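Local coordinates for uronate isomerase (Caulobacter crescentus, PDB 2Q01), which catalyses the interconversion of D-glucuronate and D-fructuronate, and of D-galacturonate and D-tagaturonate, in pentose and glucuronate metabolism, at residues D57-L61 / L62-D66; H447-D450 / L451-E455. All coordinates share one frame; numbering follows the deposited sequence.

Contact 1. Residues D57-L61 / L62-D66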
loop_
_atom_site.group_PDB
_atom_site.type_symbol
_atom_site.label_atom_id
_atom_site.label_comp_id
_atom_site.label_asym_id
_atom_site.label_seq_id
_atom_site.Cartn_x
_atom_site.Cartn_y
_atom_site.Cartn_z
ATOM N N ASP B 57 38.819 11.709 9.027
ATOM C CA ASP B 57 38.821 11.275 7.627
ATOM C C ASP B 57 37.509 11.572 6.922
ATOM O O ASP B 57 36.486 11.795 7.564
ATOM C CB ASP B 57 39.067 9.760 7.534
ATOM C CG ASP B 57 40.463 9.354 7.963
ATOM O OD1 ASP B 57 41.406 10.167 7.830
ATOM O OD2 ASP B 57 40.618 8.201 8.423
ATOM N N ALA B 58 37.546 11.544 5.592
ATOM C CA ALA B 58 36.338 11.513 4.775
ATOM C C ALA B 58 35.629 10.177 4.976
ATOM O O ALA B 58 34.401 10.106 4.946
ATOM C CB ALA B 58 36.691 11.700 3.313
ATOM N N THR B 59 36.419 9.125 5.184
ATOM C CA THR B 59 35.911 7.784 5.437
ATOM C C THR B 59 35.280 7.671 6.831
ATOM O O THR B 59 34.154 7.187 6.967
ATOM C CB THR B 59 37.027 6.743 5.234
ATOM O OG1 THR B 59 37.463 6.797 3.871
ATOM C CG2 THR B 59 36.540 5.332 5.544
ATOM N N ASP B 60 35.991 8.147 7.851
ATOM C CA ASP B 60 35.509 8.077 9.233
ATOM C C ASP B 60 34.275 8.924 9.534
ATOM O O ASP B 60 33.555 8.650 10.490
ATOM C CB ASP B 60 36.630 8.417 10.217
ATOM C CG ASP B 60 37.256 7.182 10.824
ATOM O OD1 ASP B 60 37.217 7.055 12.067
ATOM O OD2 ASP B 60 37.769 6.329 10.062
ATOM N N LEU B 61 34.033 9.940 8.713
ATOM C CA LEU B 61 32.919 10.851 8.923
ATOM C C LEU B 61 31.702 10.481 8.072
ATOM O O LEU B 61 30.560 10.526 8.549
ATOM C CB LEU B 61 33.364 12.293 8.642
ATOM C CG LEU B 61 32.350 13.437 8.713
ATOM C CD1 LEU B 61 31.942 13.735 10.143
ATOM C CD2 LEU B 61 32.915 14.673 8.054
ATOM N N LEU B 62 31.950 10.111 6.819
ATOM C CA LEU B 62 30.869 9.913 5.856
ATOM C C LEU B 62 30.592 8.449 5.532
ATOM O O LEU B 62 29.436 8.048 5.429
ATOM C CB LEU B 62 31.142 10.694 4.561
ATOM C CG LEU B 62 31.236 12.223 4.649
ATOM C CD1 LEU B 62 32.034 12.771 3.481
ATOM C CD2 LEU B 62 29.855 12.872 4.714
ATOM N N LEU B 63 31.653 7.662 5.382
ATOM C CA LEU B 63 31.543 6.300 4.860
ATOM C C LEU B 63 31.369 5.214 5.930
ATOM O O LEU B 63 30.409 4.442 5.876
ATOM C CB LEU B 63 32.734 5.990 3.945
ATOM C CG LEU B 63 32.898 4.584 3.357
ATOM C CD1 LEU B 63 31.695 4.138 2.513
ATOM C CD2 LEU B 63 34.174 4.535 2.535
ATOM N N ALA B 64 32.302 5.157 6.879
ATOM C CA ALA B 64 32.328 4.106 7.903
ATOM C C ALA B 64 31.143 4.058 8.890
ATOM O O ALA B 64 30.638 2.968 9.161
ATOM C CB ALA B 64 33.669 4.104 8.654
ATOM N N PRO B 65 30.694 5.214 9.434
ATOM C CA PRO B 65 29.593 5.055 10.386
ATOM C C PRO B 65 28.176 5.041 9.780
ATOM O O PRO B 65 27.206 4.838 10.516
ATOM C CB PRO B 65 29.765 6.264 11.307
ATOM C CG PRO B 65 30.350 7.316 10.435
ATOM C CD PRO B 65 31.091 6.632 9.308
ATOM N N ASP B 66 28.052 5.254 8.469
ATOM C CA ASP B 66 26.730 5.360 7.839
ATOM C C ASP B 66 26.276 4.057 7.180
ATOM O O ASP B 66 26.791 3.665 6.124
ATOM C CB ASP B 66 26.680 6.523 6.840
ATOM C CG ASP B 66 25.256 6.889 6.427
ATOM O OD1 ASP B 66 25.088 7.482 5.341
ATOM O OD2 ASP B 66 24.303 6.595 7.181
#

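Contact 2. Residues H447-D450 / L451-E455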
loop_
_atom_site.group_PDB
_atom_site.type_symbol
_atom_site.label_atom_id
_atom_site.label_comp_id
_atom_site.label_asym_id
_atom_site.label_seq_id
_atom_site.Cartn_x
_atom_site.Cartn_y
_atom_site.Cartn_z
ATOM N N HIS B 447 -6.444 23.745 -5.832
ATOM C CA HIS B 447 -7.435 24.549 -5.083
ATOM C C HIS B 447 -8.105 23.769 -3.947
ATOM O O HIS B 447 -9.287 23.961 -3.642
ATOM C CB HIS B 447 -8.477 25.189 -6.022
ATOM C CG HIS B 447 -7.910 25.650 -7.331
ATOM N ND1 HIS B 447 -7.069 26.735 -7.440
ATOM C CD2 HIS B 447 -8.051 25.155 -8.582
ATOM C CE1 HIS B 447 -6.724 26.897 -8.704
ATOM N NE2 HIS B 447 -7.308 25.951 -9.417
ATOM N N ARG B 448 -7.325 22.884 -3.334
ATOM C CA ARG B 448 -7.763 22.083 -2.199
ATOM C C ARG B 448 -7.409 22.811 -0.918
ATOM O O ARG B 448 -7.850 22.433 0.169
ATOM C CB ARG B 448 -7.085 20.714 -2.224
ATOM C CG ARG B 448 -7.311 19.940 -3.501
ATOM C CD ARG B 448 -7.306 18.459 -3.233
ATOM N NE ARG B 448 -5.994 17.851 -3.358
ATOM C CZ ARG B 448 -5.689 16.646 -2.893
ATOM N NH1 ARG B 448 -6.598 15.925 -2.250
ATOM N NH2 ARG B 448 -4.464 16.173 -3.055
ATOM N N MET B 449 -6.589 23.846 -1.061
ATOM C CA MET B 449 -6.289 24.758 0.024
ATOM C C MET B 449 -5.932 26.143 -0.513
ATOM O O MET B 449 -5.444 26.289 -1.638
ATOM C CB MET B 449 -5.207 24.167 0.947
ATOM C CG MET B 449 -3.825 24.770 0.915
ATOM S SD MET B 449 -2.700 23.917 2.042
ATOM C CE MET B 449 -3.838 23.066 3.134
ATOM N N ASP B 450 -6.216 27.161 0.290
ATOM C CA ASP B 450 -5.886 28.529 -0.053
ATOM C C ASP B 450 -4.417 28.782 0.248
ATOM O O ASP B 450 -3.850 28.161 1.146
ATOM C CB ASP B 450 -6.779 29.491 0.731
ATOM C CG ASP B 450 -8.233 29.465 0.257
ATOM O OD1 ASP B 450 -8.481 29.131 -0.925
ATOM O OD2 ASP B 450 -9.133 29.791 1.059
ATOM N N LEU B 451 -3.802 29.693 -0.501
ATOM C CA LEU B 451 -2.393 30.016 -0.305
ATOM C C LEU B 451 -2.122 30.462 1.129
ATOM O O LEU B 451 -1.129 30.065 1.737
ATOM C CB LEU B 451 -1.953 31.104 -1.287
ATOM C CG LEU B 451 -0.643 30.850 -2.037
ATOM C CD1 LEU B 451 -0.196 32.102 -2.776
ATOM C CD2 LEU B 451 0.440 30.371 -1.082
ATOM N N VAL B 452 -3.015 31.290 1.660
ATOM C CA VAL B 452 -2.877 31.817 3.018
ATOM C C VAL B 452 -2.686 30.682 4.036
ATOM O O VAL B 452 -1.837 30.779 4.927
ATOM C CB VAL B 452 -4.080 32.748 3.374
ATOM C CG1 VAL B 452 -4.348 32.819 4.879
ATOM C CG2 VAL B 452 -3.841 34.148 2.822
ATOM N N GLU B 453 -3.450 29.603 3.864
ATOM C CA GLU B 453 -3.358 28.414 4.713
ATOM C C GLU B 453 -2.022 27.689 4.544
ATOM O O GLU B 453 -1.417 27.269 5.530
ATOM C CB GLU B 453 -4.510 27.451 4.424
ATOM C CG GLU B 453 -5.901 28.041 4.625
ATOM C CD GLU B 453 -7.011 27.123 4.145
ATOM O OE1 GLU B 453 -8.113 27.159 4.737
ATOM O OE2 GLU B 453 -6.790 26.368 3.173
ATOM N N ALA B 454 -1.564 27.560 3.301
ATOM C CA ALA B 454 -0.286 26.904 2.995
ATOM C C ALA B 454 0.931 27.629 3.561
ATOM O O ALA B 454 1.875 26.989 4.033
ATOM C CB ALA B 454 -0.133 26.723 1.513
ATOM N N GLU B 455 0.902 28.960 3.506
ATOM C CA GLU B 455 1.968 29.796 4.055
ATOM C C GLU B 455 2.046 29.690 5.579
ATOM O O GLU B 455 3.136 29.761 6.151
ATOM C CB GLU B 455 1.775 31.252 3.632
ATOM C CG GLU B 455 2.131 31.541 2.177
ATOM C CD GLU B 455 1.900 32.995 1.768
ATOM O OE1 GLU B 455 1.166 33.723 2.476
ATOM O OE2 GLU B 455 2.455 33.406 0.725
HETATM O O HOH W 1 -7.405 23.012 3.058
#

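Contact 1. Residues D57-L61 / L62-D66
Thr59 and Leu63, one turn apart on the short, weakly bonded helix 58-63, run side by side and point the same way, with Thr59 CG2 3.9 Å from Leu63 CD2. On Thr59 the methyl is anti to the backbone N and OG1 stands beside that N (chi1 -62°), which leaves CG2 to meet the leucine while OG1 bonds to Pro96 O. Leu62 turns its chain back along the preceding turn: its CB lies 3.3 Å from Ala58 O, the same oxygen that its own N reaches at 3.1 Å. The next carbonyl is shared. Thr59 O accepts from Leu63 N at 3.0 Å and, along a straighter path (175° at the hydrogen), from Ala64 N at 2.7 Å, the two donors arriving from opposite faces of the carbonyl plane. The second bond spans five residues and marks a wider, pi-type turn. Pro65 follows, its CD 3.4 Å from Asp60 O. Ala58 and Thr59 also pack on Trp100 and Phe142, from helices 96-105 and 138-149. Because proline has no N-H, Pro65 cannot donate to Asp60 O or Leu61 O, consistent with the helical bonding stopping at Ala64.

Contact 2. Residues H447-D450 / L451-E455
Glu453 folds back over the start of helix 451-469 and makes one half of a capping box: as third residue of the helix it binds the backbone N-H of Asp450, the N-cap residue, whose own carboxylate makes no capping bond in return. Its CB rests 3.4 Å from Asp450 O, and CG is near the same oxygen at 4.0 Å. With CG anti to the carbonyl carbon (chi1 -58°) and the chain extended beyond it, the carboxylate is carried back past the first turn, and CD comes 3.9 Å from Asp450 N. OE2 accepts from Asp450 N at 3.0 Å; the N-H comes from above the carboxylate plane, 46° out of it, and the angle at hydrogen is 155°. The same oxygen lies 3.5 Å from Met449 CB and takes a weak bond from a water that also donates to Arg448 O. OE1 is turned to the second subunit, whose Trp116 NE1 hydrogen-bonds to it and whose Arg5 forms salt bridges with both OE1 and Asp450 OD2, probably offsetting repulsion between the acids. Replacing Glu453 by an alanine is likely to leave the Asp450 N-H and that Trp116 NE1 without their acceptor, and Arg5 with one acid fewer. Asp450 O accepts from Ala454 N, opening the regular helical bonding. Met449, extended through CG to SD and bent only beyond the sulfur, sets SD 3.8 Å from Ala454 CB.

In the fold
The two contacts are separate local features of one TIM-barrel-clan chain: their centres lie about 42 Å apart, their nearest atoms about 30 Å, and contact 1 closes in sequence before contact 2 opens. Contact 1 takes in helix 58-63 and the turn after it; contact 2 takes in the start of helix 451-469 and the loop before it. Their depth differs too. The centre of contact 1 is about 19 Å from the centre of the chain, and no other subunit touches it, whereas contact 2, its centre about 30 Å from the chain centre, reaches a second subunit through salt bridges and hydrogen bonds. Neither includes a residue of the potassium site formed by Ala375, Tyr378, Leu381 and Asn411.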